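Local coordinates for protein putative thiol-disulfide isomerase or thioredoxin (Salmonella enterica subsp. enterica serovar Typhimurium, PDB 3L9V) that probably catalyses thiol-disulfide exchange as a DsbA-like oxidoreductase, most likely introducing or rearranging disulfide bonds in substrate proteins, at residues P28-A31 and F32-M36; A86-T89 and A90-E94; E135-F138 and K139-G142; S172-A175 and A176-K180. All coordinates share one frame; numbering follows the deposited sequence. Where two conformers were deposited one is given.

Contact 1: residues P28-A31 and F32-M36; sequences PCYA and FSQTM
Y30 lies over the following turn of helix 27-35, where its ring meets Q34 and T35. Its CG is anti to the backbone N (chi1 172°), a setting that carries the ring along the helix toward its C-terminal end. Beyond CB and CG, CD1 rests against CB and CG of Q34, and the closest approach is made one atom further out, Y30 CE1 to Q34 CB at 3.6 Å. At the tip, Y30 OH meets T35 CG2 at 3.7 Å in one of the two conformers of T35, a van der Waals touch between the hydroxyl oxygen and the methyl branch. The Q34 amide turns off to S33, its NE2 donating to S33 OG at 2.7 Å with the hydroxyl oxygen in the amide plane. Further along the chain the backbone widens: A31 O accepts from T35 N at 3.3 Å and from M36 N at 2.8 Å, the second an i to i+5 bond of a pi-type turn. Selenomethionine M36 follows, its SE 3.9 Å from A31 CB. C29 is the second cysteine of a CxxC sequence at the helix start, consistent with the thioredoxin-family active-site motif. Y30 and Q34 pack on helix 80-93, F32 meets helices 38-43 and 167-182, and C29 touches T146 and P147.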
ATOM      1  N   PRO A  28      -8.034   8.134  -2.940  1.00 28.28           N
ATOM      2  CA  PRO A  28      -7.595   7.509  -4.188  1.00 26.89           C
ATOM      3  C   PRO A  28      -6.954   6.129  -3.949  1.00 23.88           C
ATOM      4  O   PRO A  28      -7.057   5.279  -4.820  1.00 25.15           O
ATOM      5  CB  PRO A  28      -6.562   8.500  -4.739  1.00 27.93           C
ATOM      6  CG  PRO A  28      -6.845   9.773  -4.067  1.00 30.99           C
ATOM      7  CD  PRO A  28      -7.398   9.438  -2.713  1.00 23.74           C
ATOM      8  N   CYS A  29      -6.306   5.933  -2.798  0.59 24.27           N
ATOM      9  CA  CYS A  29      -5.763   4.612  -2.438  0.59 24.38           C
ATOM     10  C   CYS A  29      -6.891   3.610  -2.272  0.59 22.66           C
ATOM     11  O   CYS A  29      -6.817   2.497  -2.775  0.59 22.27           O
ATOM     12  CB  CYS A  29      -4.935   4.673  -1.152  0.59 24.11           C
ATOM     13  SG  CYS A  29      -3.525   5.801  -1.175  0.59 30.72           S
ATOM     14  N   TYR A  30      -7.953   4.019  -1.577  1.00 25.24           N
ATOM     15  CA  TYR A  30      -9.146   3.190  -1.459  1.00 20.86           C
ATOM     16  C   TYR A  30      -9.627   2.810  -2.839  1.00 18.60           C
ATOM     17  O   TYR A  30      -9.907   1.647  -3.128  1.00 27.68           O
ATOM     18  CB  TYR A  30     -10.264   3.976  -0.747  1.00 26.74           C
ATOM     19  CG  TYR A  30     -11.604   3.259  -0.740  1.00 30.65           C
ATOM     20  CD1 TYR A  30     -11.732   1.991  -0.177  1.00 26.34           C
ATOM     21  CD2 TYR A  30     -12.742   3.859  -1.279  1.00 31.50           C
ATOM     22  CE1 TYR A  30     -12.954   1.340  -0.142  1.00 29.67           C
ATOM     23  CE2 TYR A  30     -13.976   3.210  -1.250  1.00 37.94           C
ATOM     24  CZ  TYR A  30     -14.070   1.957  -0.681  1.00 36.86           C
ATOM     25  OH  TYR A  30     -15.269   1.306  -0.658  1.00 41.03           O
ATOM     26  N   ALA A  31      -9.746   3.810  -3.715  1.00 30.70           N
ATOM     27  CA  ALA A  31     -10.197   3.545  -5.078  1.00 23.11           C
ATOM     28  C   ALA A  31      -9.269   2.567  -5.820  1.00 20.65           C
ATOM     29  O   ALA A  31      -9.742   1.616  -6.463  1.00 21.47           O
ATOM     30  CB  ALA A  31     -10.379   4.867  -5.873  1.00 20.66           C
ATOM     31  N   PHE A  32      -7.951   2.783  -5.748  1.00 21.33           N
ATOM     32  CA  PHE A  32      -7.040   1.886  -6.485  1.00 23.34           C
ATOM     33  C   PHE A  32      -7.185   0.428  -6.010  1.00 29.53           C
ATOM     34  O   PHE A  32      -7.162  -0.517  -6.808  1.00 28.09           O
ATOM     35  CB  PHE A  32      -5.570   2.301  -6.319  1.00 25.25           C
ATOM     36  CG  PHE A  32      -5.140   3.418  -7.219  1.00 36.50           C
ATOM     37  CD1 PHE A  32      -6.076   4.235  -7.845  1.00 35.72           C
ATOM     38  CD2 PHE A  32      -3.795   3.662  -7.433  1.00 32.34           C
ATOM     39  CE1 PHE A  32      -5.670   5.268  -8.671  1.00 36.90           C
ATOM     40  CE2 PHE A  32      -3.385   4.696  -8.267  1.00 32.20           C
ATOM     41  CZ  PHE A  32      -4.322   5.499  -8.878  1.00 33.74           C
ATOM     42  N   SER A  33      -7.301   0.256  -4.698  1.00 29.88           N
ATOM     43  CA  SER A  33      -7.258  -1.075  -4.105  1.00 27.04           C
ATOM     44  C   SER A  33      -8.611  -1.770  -4.209  1.00 30.75           C
ATOM     45  O   SER A  33      -8.693  -2.940  -4.578  1.00 31.21           O
ATOM     46  CB  SER A  33      -6.858  -0.974  -2.629  1.00 34.20           C
ATOM     47  OG  SER A  33      -7.150  -2.171  -1.929  1.00 36.00           O
ATOM     48  N   GLN A  34      -9.671  -1.037  -3.884  1.00 30.35           N
ATOM     49  CA  GLN A  34     -10.954  -1.662  -3.569  1.00 32.68           C
ATOM     50  C   GLN A  34     -12.092  -1.450  -4.584  1.00 36.70           C
ATOM     51  O   GLN A  34     -12.954  -2.315  -4.711  1.00 28.05           O
ATOM     52  CB  GLN A  34     -11.419  -1.188  -2.179  1.00 35.19           C
ATOM     53  CG  GLN A  34     -10.445  -1.514  -1.055  1.00 30.51           C
ATOM     54  CD  GLN A  34     -10.316  -3.004  -0.840  1.00 34.60           C
ATOM     55  OE1 GLN A  34     -11.378  -3.600  -0.327  1.00 29.72           O
ATOM     56  NE2 GLN A  34      -9.279  -3.621  -1.143  1.00 34.97           N
ATOM     57  N   THR A  35     -12.121  -0.321  -5.296  1.00 33.69           N
ATOM     58  CA  THR A  35     -13.257  -0.068  -6.178  0.82 33.61           C
ATOM     59  C   THR A  35     -12.933   0.041  -7.658  1.00 36.50           C
ATOM     60  O   THR A  35     -13.788  -0.232  -8.500  1.00 39.99           O
ATOM     61  CB  THR A  35     -14.015   1.175  -5.761  0.82 31.91           C
ATOM     62  OG1 THR A  35     -13.164   2.312  -5.912  0.82 26.52           O
ATOM     63  CG2 THR A  35     -14.428   1.047  -4.302  0.82 30.45           C
HETATM   64  N   MSE A  36     -11.710   0.413  -8.001  1.00 40.26           N
HETATM   65  CA  MSE A  36     -11.409   0.594  -9.417  1.00 37.65           C
HETATM   66  C   MSE A  36     -10.544  -0.486 -10.024  1.00 34.21           C
HETATM   67  O   MSE A  36     -10.292  -0.463 -11.220  1.00 34.74           O
HETATM   68  CB  MSE A  36     -10.766   1.951  -9.643  1.00 34.51           C
HETATM   69  CG  MSE A  36     -11.702   3.093  -9.352  1.00 35.49           C
HETATM   70 SE   MSE A  36     -10.830   4.774  -9.741  1.00 50.49          SE
HETATM   71  CE  MSE A  36     -12.383   5.915  -9.379  1.00 82.39           C
TER

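Contact 2: residues A86-T89 and A90-E94; sequences AFFT and AGMVE
T89 O is gripped by E94 N at 2.7 Å, the shortest polar bond between A86-T89 and A90-E94, and more weakly by V93 N. The strong bond spans five residues and marks a pi-type turn in the last part of helix 80-93, a helix of the DsbA-like thioredoxin domain. It is nearly straight at both ends, with 166° at the hydrogen and 172° at the carbonyl oxygen. V93 N is shared, since it also makes a weak bond to F88 O, so the i to i+4 and i to i+5 patterns overlap here. Before the widening the helix is regular: A90 N donates to A86 O at 2.9 Å and G91 N to F87 O at 3.0 Å. F87 O has a further partner in a water, which donates to it at 2.7 Å and accepts from M92 N, bridging the two residues on the outside of the turn.

Among the side chains, F88 and selenomethionine M92 run side by side and point the same way, with F88 CD1 4.1 Å from M92 CG. M92 bends at chi2 (-72°) beyond that touch. Both belong to the face that meets helix 27-35, and the F88 ring also stands edge-to-face with F24. F87 and A90 instead meet V106 of helix 100-111. T89 directs its OG1 to the K85 carbonyl, which leaves the methyl branch anti to the backbone N and alongside E94, where T89 CG2 lies 3.4 Å from E94 OE2.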
ATOM      1  N   ALA A  86     -10.079  -5.361   5.033  1.00 35.44           N
ATOM      2  CA  ALA A  86     -10.693  -5.053   6.330  1.00 35.83           C
ATOM      3  C   ALA A  86     -10.552  -3.586   6.769  1.00 33.79           C
ATOM      4  O   ALA A  86     -11.519  -2.985   7.258  1.00 24.17           O
ATOM      5  CB  ALA A  86     -10.166  -5.987   7.418  1.00 38.86           C
ATOM      6  N   PHE A  87      -9.360  -3.007   6.603  1.00 23.58           N
ATOM      7  CA  PHE A  87      -9.142  -1.634   7.046  1.00 22.44           C
ATOM      8  C   PHE A  87      -9.779  -0.570   6.129  1.00 28.19           C
ATOM      9  O   PHE A  87     -10.155   0.510   6.595  1.00 22.68           O
ATOM     10  CB  PHE A  87      -7.662  -1.355   7.273  1.00 32.18           C
ATOM     11  CG  PHE A  87      -7.144  -1.863   8.605  1.00 35.88           C
ATOM     12  CD1 PHE A  87      -7.713  -1.448   9.791  1.00 37.80           C
ATOM     13  CD2 PHE A  87      -6.076  -2.728   8.661  1.00 39.80           C
ATOM     14  CE1 PHE A  87      -7.224  -1.901  11.013  1.00 34.25           C
ATOM     15  CE2 PHE A  87      -5.596  -3.197   9.876  1.00 38.92           C
ATOM     16  CZ  PHE A  87      -6.171  -2.792  11.047  1.00 32.82           C
ATOM     17  N   PHE A  88      -9.890  -0.866   4.835  1.00 24.05           N
ATOM     18  CA  PHE A  88     -10.578   0.058   3.946  1.00 30.43           C
ATOM     19  C   PHE A  88     -12.087   0.027   4.200  1.00 27.84           C
ATOM     20  O   PHE A  88     -12.738   1.049   4.193  1.00 26.58           O
ATOM     21  CB  PHE A  88     -10.254  -0.240   2.487  1.00 22.46           C
ATOM     22  CG  PHE A  88      -8.995   0.455   2.000  1.00 19.95           C
ATOM     23  CD1 PHE A  88      -8.807   1.791   2.241  1.00 20.60           C
ATOM     24  CD2 PHE A  88      -8.027  -0.243   1.282  1.00 17.44           C
ATOM     25  CE1 PHE A  88      -7.650   2.439   1.786  1.00 28.09           C
ATOM     26  CE2 PHE A  88      -6.879   0.389   0.833  1.00 20.66           C
ATOM     27  CZ  PHE A  88      -6.690   1.723   1.087  1.00 19.07           C
ATOM     28  N   THR A  89     -12.630  -1.163   4.426  1.00 31.99           N
ATOM     29  CA  THR A  89     -14.027  -1.285   4.827  1.00 28.93           C
ATOM     30  C   THR A  89     -14.265  -0.543   6.129  1.00 32.20           C
ATOM     31  O   THR A  89     -15.153   0.308   6.211  1.00 31.63           O
ATOM     32  CB  THR A  89     -14.413  -2.749   4.987  1.00 33.78           C
ATOM     33  OG1 THR A  89     -14.174  -3.403   3.745  1.00 28.52           O
ATOM     34  CG2 THR A  89     -15.893  -2.888   5.365  1.00 39.50           C
ATOM     35  N   ALA A  90     -13.432  -0.817   7.131  1.00 29.98           N
ATOM     36  CA  ALA A  90     -13.620  -0.207   8.444  1.00 30.47           C
ATOM     37  C   ALA A  90     -13.554   1.308   8.394  1.00 36.59           C
ATOM     38  O   ALA A  90     -14.313   1.991   9.086  1.00 32.59           O
ATOM     39  CB  ALA A  90     -12.616  -0.744   9.452  1.00 33.42           C
ATOM     40  N   GLY A  91     -12.645   1.846   7.588  1.00 29.73           N
ATOM     41  CA  GLY A  91     -12.501   3.286   7.551  1.00 27.80           C
ATOM     42  C   GLY A  91     -13.438   3.931   6.537  1.00 35.32           C
ATOM     43  O   GLY A  91     -14.471   4.500   6.902  1.00 34.67           O
HETATM   44  N   MSE A  92     -13.064   3.836   5.262  1.00 34.66           N
HETATM   45  CA  MSE A  92     -13.801   4.450   4.155  1.00 33.42           C
HETATM   46  C   MSE A  92     -15.287   4.081   4.110  1.00 35.53           C
HETATM   47  O   MSE A  92     -16.138   4.930   3.879  1.00 39.50           O
HETATM   48  CB  MSE A  92     -13.171   4.008   2.834  1.00 30.84           C
HETATM   49  CG  MSE A  92     -11.768   4.529   2.633  1.00 26.74           C
HETATM   50 SE   MSE A  92     -11.822   6.433   2.274  1.00 36.93          SE
HETATM   51  CE  MSE A  92      -9.865   6.742   2.388  1.00 29.51           C
ATOM     52  N   VAL A  93     -15.593   2.802   4.282  1.00 24.72           N
ATOM     53  CA  VAL A  93     -16.972   2.345   4.136  1.00 34.37           C
ATOM     54  C   VAL A  93     -17.790   2.554   5.417  1.00 40.39           C
ATOM     55  O   VAL A  93     -18.765   3.310   5.421  1.00 42.90           O
ATOM     56  CB  VAL A  93     -17.048   0.880   3.663  1.00 35.97           C
ATOM     57  CG1 VAL A  93     -18.492   0.408   3.623  1.00 39.66           C
ATOM     58  CG2 VAL A  93     -16.409   0.739   2.282  1.00 39.70           C
ATOM     59  N   GLU A  94     -17.362   1.917   6.501  1.00 32.61           N
ATOM     60  CA  GLU A  94     -18.129   1.887   7.740  1.00 38.65           C
ATOM     61  C   GLU A  94     -17.863   3.053   8.711  1.00 42.86           C
ATOM     62  O   GLU A  94     -18.621   3.278   9.653  1.00 46.38           O
ATOM     63  CB  GLU A  94     -17.929   0.532   8.428  1.00 34.84           C
ATOM     64  CG  GLU A  94     -18.851  -0.555   7.891  1.00 45.25           C
ATOM     65  CD  GLU A  94     -18.366  -1.968   8.213  1.00 55.43           C
ATOM     66  OE1 GLU A  94     -17.698  -2.165   9.260  1.00 53.03           O
ATOM     67  OE2 GLU A  94     -18.656  -2.884   7.406  1.00 54.53           O
TER
HETATM   68  O   HOH W   1     -10.121   3.001   5.479  1.00 26.08           O

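Contact 3: residues E135-F138 and K139-G142; sequences ERLF and KEYG
A Schellman motif closes helix 125-140, with G142 the first residue to leave helical angles, in a backbone turn (phi 67°) that glycine adopts easily. Within the closing turn G142 N donates to K139 O at 3.2 Å. One residue earlier, Y141 N bonds to L137 O at 3.0 Å, with 162° at the hydrogen. R136 O takes E140 N at 3.1 Å in its carbonyl plane, and K139 N only weakly.

The side chains of R136 and E140 run side by side in the same direction, yet no salt bridge forms. E140 OE2 sits 3.1 Å from R136 CG, against the aliphatic part of the arginine, while R136 NE remains 4.1 Å away. At that separation any attraction is probably only a general one between opposite charges; the guanidinium and carboxylate planes are 43° apart. The other carboxylate oxygen, E140 OE1, faces L137 CD2. L137 also offers CB to the Y141 ring, 4.0 Å from CD1. That ring lies with its edge toward L137 O, which is in its plane and 3.2 Å from Y141 CD1.

Y141 continues inward onto strand 18-22, edge-to-face with F21 and against Y150 of strand 148-151, and L137 joins it on F21. E135 reaches helix 64-77 and bonds to S58, while F138 packs on loop residues L59 and V143.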
ATOM      1  N   GLU A 135       9.206   3.112   7.175  1.00 20.94           N
ATOM      2  CA  GLU A 135       9.588   4.492   7.387  1.00 30.57           C
ATOM      3  C   GLU A 135      10.907   4.793   6.662  1.00 38.46           C
ATOM      4  O   GLU A 135      11.098   5.894   6.151  1.00 33.91           O
ATOM      5  CB  GLU A 135       9.688   4.806   8.877  1.00 33.84           C
ATOM      6  CG  GLU A 135       8.395   4.544   9.671  1.00 42.36           C
ATOM      7  CD  GLU A 135       7.261   5.541   9.363  1.00 46.57           C
ATOM      8  OE1 GLU A 135       7.428   6.393   8.462  1.00 46.38           O
ATOM      9  OE2 GLU A 135       6.194   5.467  10.027  1.00 37.96           O
ATOM     10  N   ARG A 136      11.806   3.810   6.606  1.00 31.57           N
ATOM     11  CA  ARG A 136      13.067   3.967   5.889  1.00 31.73           C
ATOM     12  C   ARG A 136      12.787   4.158   4.393  1.00 28.20           C
ATOM     13  O   ARG A 136      13.262   5.111   3.771  1.00 25.86           O
ATOM     14  CB  ARG A 136      13.976   2.745   6.122  1.00 34.65           C
ATOM     15  CG  ARG A 136      15.253   2.733   5.293  1.00 37.49           C
ATOM     16  CD  ARG A 136      16.354   1.860   5.942  1.00 39.81           C
ATOM     17  NE  ARG A 136      16.064   0.432   5.869  1.00 46.64           N
ATOM     18  CZ  ARG A 136      15.579  -0.295   6.875  1.00 47.56           C
ATOM     19  NH1 ARG A 136      15.314   0.257   8.056  1.00 45.82           N
ATOM     20  NH2 ARG A 136      15.351  -1.585   6.696  1.00 49.97           N
ATOM     21  N   LEU A 137      11.976   3.272   3.831  1.00 27.55           N
ATOM     22  CA  LEU A 137      11.719   3.319   2.401  1.00 26.08           C
ATOM     23  C   LEU A 137      10.931   4.573   1.998  1.00 34.52           C
ATOM     24  O   LEU A 137      11.054   5.046   0.861  1.00 34.70           O
ATOM     25  CB  LEU A 137      11.064   2.029   1.926  1.00 29.66           C
ATOM     26  CG  LEU A 137      11.925   0.778   2.151  1.00 28.39           C
ATOM     27  CD1 LEU A 137      11.164  -0.510   1.775  1.00 21.40           C
ATOM     28  CD2 LEU A 137      13.259   0.879   1.385  1.00 32.20           C
ATOM     29  N   PHE A 138      10.153   5.124   2.932  1.00 27.16           N
ATOM     30  CA  PHE A 138       9.418   6.361   2.665  1.00 29.96           C
ATOM     31  C   PHE A 138      10.452   7.410   2.304  1.00 32.04           C
ATOM     32  O   PHE A 138      10.261   8.177   1.377  1.00 30.15           O
ATOM     33  CB  PHE A 138       8.601   6.811   3.883  1.00 22.41           C
ATOM     34  CG  PHE A 138       7.777   8.084   3.665  1.00 25.35           C
ATOM     35  CD1 PHE A 138       6.444   8.018   3.318  1.00 24.93           C
ATOM     36  CD2 PHE A 138       8.338   9.333   3.863  1.00 31.85           C
ATOM     37  CE1 PHE A 138       5.678   9.185   3.126  1.00 24.68           C
ATOM     38  CE2 PHE A 138       7.578  10.498   3.684  1.00 36.65           C
ATOM     39  CZ  PHE A 138       6.245  10.411   3.318  1.00 27.62           C
ATOM     40  N   LYS A 139      11.562   7.421   3.032  1.00 30.22           N
ATOM     41  CA  LYS A 139      12.583   8.438   2.791  1.00 34.60           C
ATOM     42  C   LYS A 139      13.432   8.143   1.555  1.00 30.09           C
ATOM     43  O   LYS A 139      13.755   9.060   0.811  1.00 42.70           O
ATOM     44  CB  LYS A 139      13.453   8.677   4.030  1.00 40.27           C
ATOM     45  CG  LYS A 139      12.659   9.046   5.286  1.00 46.40           C
ATOM     46  CD  LYS A 139      13.579   9.440   6.437  1.00 54.77           C
ATOM     47  CE  LYS A 139      14.644   8.382   6.682  0.92 53.33           C
ATOM     48  NZ  LYS A 139      15.604   8.807   7.741  0.12 54.05           N
ATOM     49  N   GLU A 140      13.739   6.870   1.305  1.00 27.30           N
ATOM     50  CA  GLU A 140      14.587   6.486   0.171  1.00 30.65           C
ATOM     51  C   GLU A 140      13.911   6.702  -1.175  1.00 35.93           C
ATOM     52  O   GLU A 140      14.568   7.067  -2.144  1.00 30.66           O
ATOM     53  CB  GLU A 140      15.030   5.023   0.290  1.00 29.32           C
ATOM     54  CG  GLU A 140      15.961   4.756   1.485  1.00 26.54           C
ATOM     55  CD  GLU A 140      16.450   3.321   1.524  1.00 34.32           C
ATOM     56  OE1 GLU A 140      16.417   2.635   0.474  1.00 41.97           O
ATOM     57  OE2 GLU A 140      16.854   2.870   2.609  1.00 39.08           O
ATOM     58  N   TYR A 141      12.604   6.449  -1.232  1.00 27.66           N
ATOM     59  CA  TYR A 141      11.840   6.607  -2.456  1.00 27.14           C
ATOM     60  C   TYR A 141      11.453   8.061  -2.661  1.00 30.00           C
ATOM     61  O   TYR A 141      10.901   8.415  -3.692  1.00 39.56           O
ATOM     62  CB  TYR A 141      10.561   5.751  -2.439  1.00 26.40           C
ATOM     63  CG  TYR A 141      10.780   4.312  -2.812  1.00 32.22           C
ATOM     64  CD1 TYR A 141      11.105   3.375  -1.850  1.00 27.52           C
ATOM     65  CD2 TYR A 141      10.676   3.890  -4.135  1.00 35.53           C
ATOM     66  CE1 TYR A 141      11.319   2.072  -2.183  1.00 25.11           C
ATOM     67  CE2 TYR A 141      10.885   2.573  -4.477  1.00 26.43           C
ATOM     68  CZ  TYR A 141      11.214   1.669  -3.483  1.00 28.28           C
ATOM     69  OH  TYR A 141      11.426   0.349  -3.778  1.00 33.04           O
ATOM     70  N   GLY A 142      11.705   8.891  -1.662  1.00 29.90           N
ATOM     71  CA  GLY A 142      11.362  10.303  -1.750  1.00 29.37           C
ATOM     72  C   GLY A 142       9.856  10.529  -1.785  1.00 31.04           C
ATOM     73  O   GLY A 142       9.374  11.400  -2.501  1.00 30.01           O
TER

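Contact 4: residues S172-A175 and A176-K180; sequences SRYA and AVVRK
The Y174 ring and the R179 guanidinium are the flat groups; the ring leaves helix 167-182 toward the core, while R179 folds back along it. V178 CG2 approaches the Y174 ring obliquely, 4.5 Å from CE2, a loose touch. More of the ring's surroundings come from elsewhere: F32 meets it edge-to-face, F162 at an intermediate tilt, and its hydroxyl bonds to N159 OD1. The R179 guanidinium has A176 O above one face, 3.8 Å from its plane and offset toward the rim. Its chain bends at chi3 (69°), which turns the group back.

The backbone carrying these groups is a regular alpha-helix with four successive i to i+4 bonds across S172-A175 and A176-K180. A176 N donates to S172 O at 2.9 Å, V177 N to R173 O and V178 N to Y174 O at 3.2 Å each. R179 N to A175 O is the shortest at 2.7 Å, with 169° at the hydrogen. The next step, K180 N to A176 O, keeps the same pattern, and no wider turn interrupts it.

Helix 167-182 packs against the sheet of the thioredoxin fold: Y174, V177 and V178 all touch I157 of strand 155-157, and A175 faces A41 of helix 38-43. V178 has CG1 anti to its own N (chi1 170°), which places CG2 beside the backbone, 3.6 Å from Y174 O. V177 has the same rotamer, and its CG2 lies 3.7 Å from R173 O. R173 leads in another direction, its NH1 bonded to the carbonyl of G163.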
ATOM      1  N   SER A 172      -7.110   1.029 -17.349  1.00 31.15           N
ATOM      2  CA  SER A 172      -6.328   0.471 -18.446  1.00 32.49           C
ATOM      3  C   SER A 172      -5.120   1.342 -18.789  1.00 29.96           C
ATOM      4  O   SER A 172      -4.029   0.828 -19.060  1.00 26.75           O
ATOM      5  CB  SER A 172      -7.188   0.295 -19.698  1.00 36.47           C
ATOM      6  OG  SER A 172      -8.249  -0.606 -19.456  1.00 53.02           O
ATOM      7  N   ARG A 173      -5.315   2.654 -18.788  1.00 24.94           N
ATOM      8  CA  ARG A 173      -4.218   3.542 -19.147  1.00 24.20           C
ATOM      9  C   ARG A 173      -3.146   3.576 -18.075  1.00 26.57           C
ATOM     10  O   ARG A 173      -1.962   3.584 -18.387  1.00 31.61           O
ATOM     11  CB  ARG A 173      -4.725   4.941 -19.494  1.00 27.88           C
ATOM     12  CG  ARG A 173      -5.552   4.927 -20.763  1.00 23.71           C
ATOM     13  CD  ARG A 173      -6.402   6.181 -20.915  1.00 26.65           C
ATOM     14  NE  ARG A 173      -7.353   5.973 -21.995  1.00 37.13           N
ATOM     15  CZ  ARG A 173      -8.301   6.831 -22.345  1.00 38.62           C
ATOM     16  NH1 ARG A 173      -8.446   7.970 -21.690  1.00 34.61           N
ATOM     17  NH2 ARG A 173      -9.110   6.533 -23.348  1.00 40.30           N
ATOM     18  N   TYR A 174      -3.558   3.567 -16.810  1.00 26.25           N
ATOM     19  CA  TYR A 174      -2.612   3.549 -15.699  1.00 25.64           C
ATOM     20  C   TYR A 174      -1.775   2.263 -15.740  1.00 24.80           C
ATOM     21  O   TYR A 174      -0.547   2.309 -15.660  1.00 30.39           O
ATOM     22  CB  TYR A 174      -3.356   3.660 -14.360  1.00 33.22           C
ATOM     23  CG  TYR A 174      -2.509   4.112 -13.190  1.00 29.79           C
ATOM     24  CD1 TYR A 174      -2.413   5.456 -12.854  1.00 29.16           C
ATOM     25  CD2 TYR A 174      -1.816   3.194 -12.414  1.00 31.32           C
ATOM     26  CE1 TYR A 174      -1.643   5.871 -11.778  1.00 31.27           C
ATOM     27  CE2 TYR A 174      -1.046   3.599 -11.336  1.00 26.33           C
ATOM     28  CZ  TYR A 174      -0.961   4.924 -11.025  1.00 30.97           C
ATOM     29  OH  TYR A 174      -0.209   5.306  -9.950  1.00 27.91           O
ATOM     30  N   ALA A 175      -2.448   1.126 -15.888  1.00 24.15           N
ATOM     31  CA  ALA A 175      -1.763  -0.162 -15.975  1.00 32.49           C
ATOM     32  C   ALA A 175      -0.868  -0.279 -17.221  1.00 33.47           C
ATOM     33  O   ALA A 175       0.182  -0.912 -17.166  1.00 27.39           O
ATOM     34  CB  ALA A 175      -2.767  -1.322 -15.931  1.00 29.49           C
ATOM     35  N   ALA A 176      -1.295   0.325 -18.330  1.00 26.00           N
ATOM     36  CA  ALA A 176      -0.527   0.287 -19.566  1.00 26.04           C
ATOM     37  C   ALA A 176       0.835   0.931 -19.359  1.00 24.36           C
ATOM     38  O   ALA A 176       1.860   0.407 -19.797  1.00 30.32           O
ATOM     39  CB  ALA A 176      -1.284   0.977 -20.705  1.00 27.08           C
ATOM     40  N   VAL A 177       0.848   2.058 -18.660  1.00 26.45           N
ATOM     41  CA  VAL A 177       2.097   2.726 -18.362  1.00 28.85           C
ATOM     42  C   VAL A 177       2.981   1.907 -17.414  1.00 32.34           C
ATOM     43  O   VAL A 177       4.184   1.799 -17.620  1.00 27.38           O
ATOM     44  CB  VAL A 177       1.867   4.162 -17.838  1.00 27.35           C
ATOM     45  CG1 VAL A 177       3.143   4.730 -17.238  1.00 19.78           C
ATOM     46  CG2 VAL A 177       1.375   5.039 -18.979  1.00 33.15           C
ATOM     47  N   VAL A 178       2.388   1.316 -16.387  1.00 27.11           N
ATOM     48  CA  VAL A 178       3.169   0.449 -15.508  1.00 20.10           C
ATOM     49  C   VAL A 178       3.729  -0.750 -16.241  1.00 21.87           C
ATOM     50  O   VAL A 178       4.895  -1.107 -16.064  1.00 30.31           O
ATOM     51  CB  VAL A 178       2.361  -0.010 -14.304  1.00 26.72           C
ATOM     52  CG1 VAL A 178       3.133  -1.113 -13.540  1.00 20.34           C
ATOM     53  CG2 VAL A 178       2.096   1.185 -13.427  1.00 21.05           C
ATOM     54  N   ARG A 179       2.884  -1.376 -17.057  1.00 24.34           N
ATOM     55  CA  ARG A 179       3.300  -2.460 -17.932  1.00 25.78           C
ATOM     56  C   ARG A 179       4.522  -2.049 -18.786  1.00 29.28           C
ATOM     57  O   ARG A 179       5.557  -2.720 -18.778  1.00 31.26           O
ATOM     58  CB  ARG A 179       2.132  -2.883 -18.830  1.00 28.82           C
ATOM     59  CG  ARG A 179       2.416  -4.106 -19.755  1.00 34.23           C
ATOM     60  CD  ARG A 179       1.451  -4.129 -20.965  1.00 30.11           C
ATOM     61  NE  ARG A 179       1.764  -3.030 -21.865  1.00 29.67           N
ATOM     62  CZ  ARG A 179       0.875  -2.293 -22.529  1.00 32.80           C
ATOM     63  NH1 ARG A 179      -0.427  -2.525 -22.413  1.00 28.21           N
ATOM     64  NH2 ARG A 179       1.303  -1.316 -23.320  1.00 35.42           N
ATOM     65  N   LYS A 180       4.400  -0.944 -19.512  1.00 22.97           N
ATOM     66  CA  LYS A 180       5.514  -0.431 -20.317  1.00 24.98           C
ATOM     67  C   LYS A 180       6.826  -0.328 -19.535  1.00 25.75           C
ATOM     68  O   LYS A 180       7.880  -0.749 -19.990  1.00 31.40           O
ATOM     69  CB  LYS A 180       5.150   0.929 -20.905  1.00 24.97           C
ATOM     70  CG  LYS A 180       6.342   1.660 -21.531  1.00 38.41           C
ATOM     71  CD  LYS A 180       5.891   2.922 -22.266  1.00 43.54           C
ATOM     72  CE  LYS A 180       5.356   3.974 -21.289  1.00 44.68           C
ATOM     73  NZ  LYS A 180       4.737   5.128 -22.012  1.00 42.81           N
TER

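All four contacts are local, each along one helix or its C-terminal end, but they differ in how the helix runs and what it faces. Contact 4 is uniformly alpha-helical, whereas contacts 1 and 2 both widen into pi-type turns and contact 3 ends in a Schellman motif. Contacts 1 and 2 touch directly, with Y30 and Q34 packed on F88, M92 and V93. Contact 1 also reaches contact 4, through F32 and Y174. Contact 3 touches none of the others and lies across the chain's centre from contacts 1 and 2, about 22 and 26 Å away between centres. It is the surface contact, rich in charged side chains, while the others are partly buried.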